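Local coordinates for enterobactin synthetase component F-related protein (Vibrio cholerae serotype O1, PDB 4OXI) that is an adenylation domain that probably uses ATP to activate glycine as glycyl-adenylate in a lipopolysaccharide-modification pathway conferring resistance to antimicrobial peptides, at residues A[260-263]-A[267-270]; A[311-316]-A[333-338]; A[315-320]-A[345-350]. All blocks are in the same frame, centred on the assembly; numbering follows the deposited sequence.

Contact 1: A[260-263]-A[267-270]; sequences QYSD and DLSV. With GAP (glycyl-adenosine-5'-phosphate), chain B.
Leu268 and Ser269 pack against Gln260, Ser262 and Asp263 across a short strand-loop-helix connection of the adenylate-forming enzyme fold, where strand 257-260 ends and helix 268-279 begins. The side chain of Leu268 is the one to follow. Leu268 CB sits 3.3 Å from OG of Ser262, so the methylene rather than a polar group faces the hydroxyl. At the branch, CG stands somewhat further from the same oxygen, and the two methyls then part company: Leu268 CD1 stays alongside Ser262, 3.7 Å from its OG, while Leu268 CD2 reaches the other way to within 3.9 Å of atom CA of the bound glycyl-adenosine-5'-phosphate. One leucine thus spans the distance from the loop wall to the glycyl part of the ligand. Next to it, Asp267 turns its carboxylate away from the loop; OD1 accepts a hydrogen bond of 2.7 Å from the ligand amino group N, and OD2 receives a weak one from the backbone of Ile367. Such an aspartate on the amino group is the arrangement expected in amino-acid-activating adenylation domains, where it would favour the charged ammonium form. Ser269 meets the loop with its CB, which lies over the face of the Gln260 amide, near NE2, and close to Asp263 O, while its OG is hydrogen-bonded to Phe266 O. The loop is braced from within. With CG opposite the backbone N (chi1 -152°) and a bend at chi2, Gln260 folds its amide back over its own segment; OE1 is held by Tyr111, and NE2 is shared with Asp272. The remaining bond of Gln260 NE2, nearly straight at 168°, runs 2.9 Å to Ser262 O, in the carbonyl plane and on a lone pair.

Contact 2: A[311-316]-A[333-338]; sequences TVIELA and SFFCGQ. With GAP (glycyl-adenosine-5'-phosphate), chain B.
The ring of Phe335 carries CD1 of Ile313 over one face, 3.7 Å from the ring centroid and only 16° off its normal, a clear CH-pi contact. The methyl is displaced slightly toward the rim, and CG1 of the same isoleucine adds a second touch at Phe335 CZ, 3.6 Å away. Trp348 meets the same phenylalanine edge-to-face, while Val356 and Ser308 from the two neighbouring strands also pack on it. This is the interior of a beta-alpha-beta crossover: helix 311-318 lies against strand 332-336, with Ile313 and Phe335 filling the interface. Phe335 gets its ring there by placing CG opposite its own carbonyl carbon (chi1 -63°), which turns the ring toward the helix. The second flat group is the amide of Gln338, where the strand has given way to a loop. Its extended chain reaches back to the start of the helix, and Thr311 OG1 donates a hydrogen bond of 2.7 Å to Gln338 OE1, lying in the carbonyl plane at a C=O...donor angle of 131°, on a lone pair. Residues 336-338 line the ligand pocket. The Cys336 side chain brings SG within 3.4 Å of the glycyl CA of glycyl-adenosine-5'-phosphate; from the backbone, Gly337 N approaches adenine N7 at 3.0 Å and Gln338 O lies 3.3 Å from N1, while Gly337 O accepts a bond from Lys472. The backbone conformation at Gly337 is one that calls for glycine. The CH-pi contact at Ile313 and the short hydrogen bond at Thr311 therefore tie the strand and the loop after it to the helix, which is consistent with a firmly placed backbone beside the adenine.

Contact 3: A[315-320]-A[345-350]; sequences LALQRQ and AEQWQQ
Ala316 CB meets the rim of the Trp348 indole, close to the ring plane and 4.3 Å from CZ3, on the buried side of a contact between two helices. Helices 311-318 and 342-352 come before and after strand 332-336 in the chain, and both cover it, in a layered alpha/beta arrangement. Trp348 has its CG opposite the backbone N (chi1 -174°), which swings the indole off its own helix and into the space between helix and strand, where it also touches Ile298 of helix 294-301. Its one polar atom, NE1, is hydrogen-bonded to Ser333 OG, so the tryptophan is both greasy filler and satisfied donor. Between the two segments, though, this buried touch is the lighter one. The pair toward solvent, Leu317 and Gln347, both partly exposed, covers the larger area and fits more closely. They cross at about a right angle, the leucine methyls lying against the end of the extended glutamine chain, with Leu317 CD1 3.6 Å from Gln347 CD. Beyond it the helix runs out into solvent: Arg319 leaves helical geometry and pairs with Glu296, and Gln320, with positive phi, is the C-prime residue of a Schellman motif. That ending joins Thr321 N to Ala316 O, and Gln320 N to Leu317 O at 3.1 Å.

Overall arrangement
Contacts 1 and 2 are buried and both touch glycyl-adenosine-5'-phosphate: contact 1 meets the glycyl group and its amine, contact 2 the glycyl CA and the adenine. They meet directly where Tyr261 packs on Val312 and Leu268 on Cys336. Contact 3 lies further out, partly exposed and well away from the ligand, yet it shares helix 311-318 with contact 2, and Trp348 packs on Val312 and Ile313, tying the two together. The chemistry follows the location: contact 1 mixes small hydroxyls, an amide and an acid in a loop, contact 2 combines a CH-pi contact with a single side-chain hydrogen bond, and contact 3 relies on van der Waals packing, with its larger share on the solvent side.

Contact 1: A[260-263]-A[267-270]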
loop_
_atom_site.group_PDB
_atom_site.type_symbol
_atom_site.label_atom_id
_atom_site.label_comp_id
_atom_site.label_asym_id
_atom_site.label_seq_id
_atom_site.Cartn_x
_atom_site.Cartn_y
_atom_site.Cartn_z
ATOM N N GLN A 260 -7.449 8.939 4.929
ATOM C CA GLN A 260 -6.804 8.288 3.792
ATOM C C GLN A 260 -5.426 8.935 3.603
ATOM O O GLN A 260 -5.253 9.821 2.772
ATOM C CB GLN A 260 -7.659 8.431 2.526
ATOM C CG GLN A 260 -7.474 7.311 1.514
ATOM C CD GLN A 260 -6.096 7.319 0.867
ATOM O OE1 GLN A 260 -5.887 7.973 -0.160
ATOM N NE2 GLN A 260 -5.150 6.601 1.469
ATOM N N TYR A 261 -4.453 8.497 4.390
ATOM C CA TYR A 261 -3.121 9.090 4.360
ATOM C C TYR A 261 -2.178 8.514 3.282
ATOM O O TYR A 261 -1.535 9.266 2.560
ATOM C CB TYR A 261 -2.485 8.949 5.744
ATOM C CG TYR A 261 -1.042 9.392 5.826
ATOM C CD1 TYR A 261 -0.705 10.715 6.109
ATOM C CD2 TYR A 261 -0.015 8.480 5.646
ATOM C CE1 TYR A 261 0.633 11.105 6.210
ATOM C CE2 TYR A 261 1.314 8.863 5.732
ATOM C CZ TYR A 261 1.634 10.163 6.010
ATOM O OH TYR A 261 2.971 10.498 6.095
ATOM N N SER A 262 -2.090 7.187 3.183
ATOM C CA SER A 262 -1.099 6.542 2.317
ATOM C C SER A 262 -1.338 6.774 0.816
ATOM O O SER A 262 -2.483 6.930 0.381
ATOM C CB SER A 262 -1.080 5.039 2.599
ATOM O OG SER A 262 -0.819 4.773 3.970
ATOM N N ASP A 263 -0.259 6.789 0.030
ATOM C CA ASP A 263 -0.364 6.817 -1.431
ATOM C C ASP A 263 -1.162 5.609 -1.933
ATOM O O ASP A 263 -1.139 4.537 -1.311
ATOM C CB ASP A 263 1.039 6.813 -2.070
ATOM C CG ASP A 263 1.853 8.086 -1.746
ATOM O OD1 ASP A 263 1.255 9.178 -1.547
ATOM O OD2 ASP A 263 3.102 7.993 -1.694
ATOM N N ASP A 267 -0.475 -0.467 -0.284
ATOM C CA ASP A 267 -1.724 -1.174 0.005
ATOM C C ASP A 267 -2.467 -0.730 1.278
ATOM O O ASP A 267 -3.625 -1.090 1.465
ATOM C CB ASP A 267 -1.588 -2.705 -0.099
ATOM C CG ASP A 267 -0.751 -3.313 1.018
ATOM O OD1 ASP A 267 -0.289 -2.576 1.925
ATOM O OD2 ASP A 267 -0.573 -4.558 0.996
ATOM N N LEU A 268 -1.827 0.071 2.130
ATOM C CA LEU A 268 -2.545 0.698 3.247
ATOM C C LEU A 268 -3.721 1.533 2.757
ATOM O O LEU A 268 -4.718 1.683 3.472
ATOM C CB LEU A 268 -1.624 1.573 4.090
ATOM C CG LEU A 268 -0.463 0.872 4.815
ATOM C CD1 LEU A 268 0.120 1.797 5.877
ATOM C CD2 LEU A 268 -0.914 -0.439 5.448
ATOM N N SER A 269 -3.629 2.064 1.538
ATOM C CA SER A 269 -4.711 2.890 1.026
ATOM C C SER A 269 -5.907 2.012 0.696
ATOM O O SER A 269 -7.048 2.448 0.795
ATOM C CB SER A 269 -4.285 3.663 -0.216
ATOM O OG SER A 269 -3.996 2.767 -1.275
ATOM N N VAL A 270 -5.640 0.774 0.309
ATOM C CA VAL A 270 -6.705 -0.184 0.044
ATOM C C VAL A 270 -7.500 -0.458 1.308
ATOM O O VAL A 270 -8.726 -0.524 1.291
ATOM C CB VAL A 270 -6.133 -1.505 -0.468
ATOM C CG1 VAL A 270 -7.255 -2.533 -0.647
ATOM C CG2 VAL A 270 -5.391 -1.261 -1.775
HETATM N N GAP B . 1.178 -4.036 3.711
HETATM C CA GAP B . 1.797 -3.139 4.730
HETATM C C GAP B . 3.248 -2.945 4.334
HETATM O O GAP B . 4.011 -2.230 4.957
HETATM P PA GAP B . 5.159 -3.613 2.473
HETATM O O1A GAP B . 5.144 -4.803 1.547
HETATM O O2A GAP B . 5.436 -2.218 1.938
HETATM O O3A GAP B . 3.713 -3.667 3.163
HETATM C "C5'" GAP B . 6.224 -5.285 4.189
HETATM O "O5'" GAP B . 6.206 -3.966 3.642
HETATM C "C4'" GAP B . 7.335 -5.372 5.216
HETATM O "O4'" GAP B . 7.218 -4.284 6.135
HETATM C "C3'" GAP B . 7.235 -6.596 6.100
HETATM O "O3'" GAP B . 7.825 -7.734 5.474
HETATM C "C2'" GAP B . 7.975 -6.144 7.348
HETATM O "O2'" GAP B . 9.376 -6.166 7.126
HETATM C "C1'" GAP B . 7.664 -4.672 7.433
HETATM N N9 GAP B . 6.561 -4.460 8.396
HETATM C C8 GAP B . 5.259 -4.322 8.080
HETATM N N7 GAP B . 4.505 -4.123 9.190
HETATM C C5 GAP B . 5.341 -4.147 10.250
HETATM C C6 GAP B . 5.196 -4.019 11.715
HETATM N N6 GAP B . 3.978 -3.794 12.277
HETATM N N1 GAP B . 6.322 -4.112 12.461
HETATM C C2 GAP B . 7.540 -4.323 11.910
HETATM N N3 GAP B . 7.736 -4.449 10.583
HETATM C C4 GAP B . 6.695 -4.367 9.720
#

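Contact 2: A[311-316]-A[333-338]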
loop_
_atom_site.group_PDB
_atom_site.type_symbol
_atom_site.label_atom_id
_atom_site.label_comp_id
_atom_site.label_asym_id
_atom_site.label_seq_id
_atom_site.Cartn_x
_atom_site.Cartn_y
_atom_site.Cartn_z
ATOM N N THR A 311 6.034 6.337 11.286
ATOM C CA THR A 311 6.819 7.554 11.086
ATOM C C THR A 311 5.962 8.762 11.400
ATOM O O THR A 311 6.441 9.784 11.895
ATOM C CB THR A 311 7.290 7.663 9.616
ATOM O OG1 THR A 311 8.231 6.622 9.345
ATOM C CG2 THR A 311 7.974 8.985 9.362
ATOM N N VAL A 312 4.676 8.642 11.107
ATOM C CA VAL A 312 3.752 9.739 11.337
ATOM C C VAL A 312 3.784 10.222 12.794
ATOM O O VAL A 312 3.661 11.419 13.057
ATOM C CB VAL A 312 2.346 9.343 10.871
ATOM C CG1 VAL A 312 1.269 10.126 11.604
ATOM C CG2 VAL A 312 2.242 9.541 9.356
ATOM N N ILE A 313 3.995 9.297 13.731
ATOM C CA ILE A 313 4.043 9.649 15.150
ATOM C C ILE A 313 5.272 10.491 15.454
ATOM O O ILE A 313 5.193 11.471 16.193
ATOM C CB ILE A 313 4.084 8.410 16.054
ATOM C CG1 ILE A 313 2.901 7.483 15.751
ATOM C CG2 ILE A 313 4.094 8.829 17.530
ATOM C CD1 ILE A 313 3.047 6.077 16.374
ATOM N N GLU A 314 6.409 10.110 14.881
ATOM C CA GLU A 314 7.644 10.849 15.109
ATOM C C GLU A 314 7.520 12.259 14.576
ATOM O O GLU A 314 7.915 13.227 15.233
ATOM C CB GLU A 314 8.817 10.151 14.437
ATOM C CG GLU A 314 9.333 8.974 15.221
ATOM C CD GLU A 314 10.727 8.578 14.787
ATOM O OE1 GLU A 314 11.563 8.258 15.667
ATOM O OE2 GLU A 314 10.982 8.596 13.565
ATOM N N LEU A 315 6.964 12.364 13.377
ATOM C CA LEU A 315 6.730 13.655 12.747
ATOM C C LEU A 315 5.824 14.544 13.600
ATOM O O LEU A 315 6.102 15.729 13.793
ATOM C CB LEU A 315 6.114 13.444 11.373
ATOM C CG LEU A 315 5.679 14.691 10.614
ATOM C CD1 LEU A 315 6.831 15.686 10.482
ATOM C CD2 LEU A 315 5.179 14.284 9.244
ATOM N N ALA A 316 4.739 13.973 14.109
ATOM C CA ALA A 316 3.821 14.742 14.933
ATOM C C ALA A 316 4.524 15.253 16.195
ATOM O O ALA A 316 4.236 16.358 16.658
ATOM C CB ALA A 316 2.600 13.912 15.287
ATOM N N SER A 333 -6.521 3.912 16.164
ATOM C CA SER A 333 -5.260 4.267 15.523
ATOM C C SER A 333 -4.559 3.000 15.098
ATOM O O SER A 333 -4.176 2.188 15.955
ATOM C CB SER A 333 -4.351 5.003 16.509
ATOM O OG SER A 333 -4.853 6.297 16.810
ATOM N N PHE A 334 -4.378 2.813 13.792
ATOM C CA PHE A 334 -3.627 1.649 13.323
ATOM C C PHE A 334 -2.276 2.093 12.771
ATOM O O PHE A 334 -2.182 3.135 12.114
ATOM C CB PHE A 334 -4.382 0.906 12.221
ATOM C CG PHE A 334 -5.715 0.338 12.636
ATOM C CD1 PHE A 334 -5.813 -0.965 13.100
ATOM C CD2 PHE A 334 -6.879 1.082 12.492
ATOM C CE1 PHE A 334 -7.053 -1.508 13.452
ATOM C CE2 PHE A 334 -8.101 0.556 12.837
ATOM C CZ PHE A 334 -8.190 -0.750 13.318
ATOM N N PHE A 335 -1.236 1.306 13.022
ATOM C CA PHE A 335 0.065 1.565 12.420
ATOM C C PHE A 335 0.593 0.292 11.771
ATOM O O PHE A 335 0.448 -0.800 12.329
ATOM C CB PHE A 335 1.037 2.130 13.458
ATOM C CG PHE A 335 0.601 3.467 13.999
ATOM C CD1 PHE A 335 0.663 4.608 13.205
ATOM C CD2 PHE A 335 0.081 3.580 15.276
ATOM C CE1 PHE A 335 0.231 5.848 13.685
ATOM C CE2 PHE A 335 -0.343 4.814 15.765
ATOM C CZ PHE A 335 -0.278 5.945 14.964
ATOM N N CYS A 336 1.163 0.425 10.574
ATOM C CA CYS A 336 1.662 -0.733 9.845
ATOM C C CYS A 336 2.878 -0.326 9.056
ATOM O O CYS A 336 2.993 0.838 8.641
ATOM C CB CYS A 336 0.608 -1.245 8.859
ATOM S SG CYS A 336 1.051 -2.825 8.044
ATOM N N GLY A 337 3.788 -1.269 8.841
ATOM C CA GLY A 337 4.855 -1.042 7.887
ATOM C C GLY A 337 6.267 -1.050 8.428
ATOM O O GLY A 337 7.194 -1.415 7.699
ATOM N N GLN A 338 6.430 -0.622 9.680
ATOM C CA GLN A 338 7.735 -0.549 10.334
ATOM C C GLN A 338 7.565 -0.907 11.796
ATOM O O GLN A 338 6.450 -0.830 12.329
ATOM C CB GLN A 338 8.291 0.876 10.289
ATOM C CG GLN A 338 8.060 1.592 9.002
ATOM C CD GLN A 338 8.573 3.009 9.033
ATOM O OE1 GLN A 338 7.790 3.966 9.056
ATOM N NE2 GLN A 338 9.901 3.158 9.032
HETATM N N GAP B . 1.178 -4.036 3.711
HETATM C CA GAP B . 1.797 -3.139 4.730
HETATM C C GAP B . 3.248 -2.945 4.334
HETATM O O GAP B . 4.011 -2.230 4.957
HETATM P PA GAP B . 5.159 -3.613 2.473
HETATM O O1A GAP B . 5.144 -4.803 1.547
HETATM O O2A GAP B . 5.436 -2.218 1.938
HETATM O O3A GAP B . 3.713 -3.667 3.163
HETATM C "C5'" GAP B . 6.224 -5.285 4.189
HETATM O "O5'" GAP B . 6.206 -3.966 3.642
HETATM C "C4'" GAP B . 7.335 -5.372 5.216
HETATM O "O4'" GAP B . 7.218 -4.284 6.135
HETATM C "C3'" GAP B . 7.235 -6.596 6.100
HETATM O "O3'" GAP B . 7.825 -7.734 5.474
HETATM C "C2'" GAP B . 7.975 -6.144 7.348
HETATM O "O2'" GAP B . 9.376 -6.166 7.126
HETATM C "C1'" GAP B . 7.664 -4.672 7.433
HETATM N N9 GAP B . 6.561 -4.460 8.396
HETATM C C8 GAP B . 5.259 -4.322 8.080
HETATM N N7 GAP B . 4.505 -4.123 9.190
HETATM C C5 GAP B . 5.341 -4.147 10.250
HETATM C C6 GAP B . 5.196 -4.019 11.715
HETATM N N6 GAP B . 3.978 -3.794 12.277
HETATM N N1 GAP B . 6.322 -4.112 12.461
HETATM C C2 GAP B . 7.540 -4.323 11.910
HETATM N N3 GAP B . 7.736 -4.449 10.583
HETATM C C4 GAP B . 6.695 -4.367 9.720
#

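Contact 3: A[315-320]-A[345-350]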
loop_
_atom_site.group_PDB
_atom_site.type_symbol
_atom_site.label_atom_id
_atom_site.label_comp_id
_atom_site.label_asym_id
_atom_site.label_seq_id
_atom_site.Cartn_x
_atom_site.Cartn_y
_atom_site.Cartn_z
ATOM N N LEU A 315 6.964 12.364 13.377
ATOM C CA LEU A 315 6.730 13.655 12.747
ATOM C C LEU A 315 5.824 14.544 13.600
ATOM O O LEU A 315 6.102 15.729 13.793
ATOM C CB LEU A 315 6.114 13.444 11.373
ATOM C CG LEU A 315 5.679 14.691 10.614
ATOM C CD1 LEU A 315 6.831 15.686 10.482
ATOM C CD2 LEU A 315 5.179 14.284 9.244
ATOM N N ALA A 316 4.739 13.973 14.109
ATOM C CA ALA A 316 3.821 14.742 14.933
ATOM C C ALA A 316 4.524 15.253 16.195
ATOM O O ALA A 316 4.236 16.358 16.658
ATOM C CB ALA A 316 2.600 13.912 15.287
ATOM N N LEU A 317 5.447 14.451 16.733
ATOM C CA LEU A 317 6.239 14.839 17.903
ATOM C C LEU A 317 7.237 15.943 17.589
ATOM O O LEU A 317 7.462 16.839 18.413
ATOM C CB LEU A 317 6.976 13.634 18.488
ATOM C CG LEU A 317 6.080 12.689 19.284
ATOM C CD1 LEU A 317 6.807 11.401 19.640
ATOM C CD2 LEU A 317 5.565 13.388 20.529
ATOM N N GLN A 318 7.839 15.875 16.403
ATOM C CA GLN A 318 8.807 16.883 15.980
ATOM C C GLN A 318 8.145 18.253 15.849
ATOM O O GLN A 318 8.761 19.277 16.142
ATOM C CB GLN A 318 9.494 16.469 14.668
ATOM C CG GLN A 318 10.558 15.377 14.859
ATOM C CD GLN A 318 10.858 14.568 13.592
ATOM O OE1 GLN A 318 10.482 14.954 12.477
ATOM N NE2 GLN A 318 11.536 13.431 13.767
ATOM N N ARG A 319 6.883 18.266 15.432
ATOM C CA ARG A 319 6.145 19.516 15.272
ATOM C C ARG A 319 5.468 19.979 16.555
ATOM O O ARG A 319 4.703 20.943 16.533
ATOM C CB ARG A 319 5.078 19.357 14.192
ATOM C CG ARG A 319 5.623 18.918 12.854
ATOM C CD ARG A 319 4.487 18.516 11.944
ATOM N NE ARG A 319 3.483 19.573 11.862
ATOM C CZ ARG A 319 3.566 20.607 11.027
ATOM N NH1 ARG A 319 2.608 21.528 11.006
ATOM N NH2 ARG A 319 4.610 20.713 10.211
ATOM N N GLN A 320 5.728 19.276 17.657
ATOM C CA GLN A 320 5.143 19.605 18.959
ATOM C C GLN A 320 3.610 19.659 18.912
ATOM O O GLN A 320 3.010 20.616 19.391
ATOM C CB GLN A 320 5.716 20.937 19.464
ATOM C CG GLN A 320 7.226 21.095 19.205
ATOM C CD GLN A 320 7.764 22.482 19.554
ATOM O OE1 GLN A 320 7.191 23.199 20.381
ATOM N NE2 GLN A 320 8.869 22.860 18.920
ATOM N N ALA A 345 4.283 4.509 20.545
ATOM C CA ALA A 345 2.887 4.141 20.659
ATOM C C ALA A 345 2.307 4.781 21.917
ATOM O O ALA A 345 1.144 5.200 21.925
ATOM C CB ALA A 345 2.722 2.637 20.687
ATOM N N GLU A 346 3.120 4.874 22.971
ATOM C CA GLU A 346 2.662 5.485 24.223
ATOM C C GLU A 346 2.322 6.961 24.043
ATOM O O GLU A 346 1.269 7.419 24.493
ATOM C CB GLU A 346 3.686 5.306 25.351
ATOM C CG GLU A 346 3.397 6.138 26.610
ATOM C CD GLU A 346 2.098 5.755 27.328
ATOM O OE1 GLU A 346 1.543 4.662 27.061
ATOM O OE2 GLU A 346 1.632 6.555 28.172
ATOM N N GLN A 347 3.194 7.697 23.361
ATOM C CA GLN A 347 2.941 9.114 23.144
ATOM C C GLN A 347 1.720 9.358 22.254
ATOM O O GLN A 347 0.992 10.328 22.447
ATOM C CB GLN A 347 4.186 9.805 22.592
ATOM C CG GLN A 347 5.253 10.024 23.656
ATOM C CD GLN A 347 6.568 10.491 23.075
ATOM O OE1 GLN A 347 7.390 9.680 22.637
ATOM N NE2 GLN A 347 6.780 11.802 23.065
ATOM N N TRP A 348 1.481 8.477 21.287
ATOM C CA TRP A 348 0.315 8.651 20.437
ATOM C C TRP A 348 -0.933 8.329 21.250
ATOM O O TRP A 348 -1.936 9.041 21.159
ATOM C CB TRP A 348 0.398 7.774 19.178
ATOM C CG TRP A 348 -0.720 8.024 18.183
ATOM C CD1 TRP A 348 -1.941 7.419 18.153
ATOM C CD2 TRP A 348 -0.701 8.942 17.082
ATOM N NE1 TRP A 348 -2.688 7.900 17.092
ATOM C CE2 TRP A 348 -1.945 8.837 16.421
ATOM C CE3 TRP A 348 0.255 9.837 16.582
ATOM C CZ2 TRP A 348 -2.262 9.597 15.291
ATOM C CZ3 TRP A 348 -0.062 10.599 15.462
ATOM C CH2 TRP A 348 -1.310 10.473 14.831
ATOM N N GLN A 349 -0.864 7.272 22.060
ATOM C CA GLN A 349 -2.020 6.877 22.866
ATOM C C GLN A 349 -2.391 7.918 23.938
ATOM O O GLN A 349 -3.569 8.091 24.261
ATOM C CB GLN A 349 -1.819 5.489 23.495
ATOM C CG GLN A 349 -3.028 5.024 24.319
ATOM C CD GLN A 349 -3.106 3.517 24.451
ATOM O OE1 GLN A 349 -2.374 2.908 25.243
ATOM N NE2 GLN A 349 -3.993 2.899 23.672
ATOM N N GLN A 350 -1.398 8.621 24.479
ATOM C CA GLN A 350 -1.684 9.698 25.430
ATOM C C GLN A 350 -2.454 10.829 24.764
ATOM O O GLN A 350 -3.293 11.474 25.396
ATOM C CB GLN A 350 -0.401 10.231 26.073
ATOM C CG GLN A 350 0.130 9.353 27.211
ATOM C CD GLN A 350 -0.887 9.168 28.335
ATOM O OE1 GLN A 350 -1.137 10.091 29.120
ATOM N NE2 GLN A 350 -1.487 7.977 28.412
#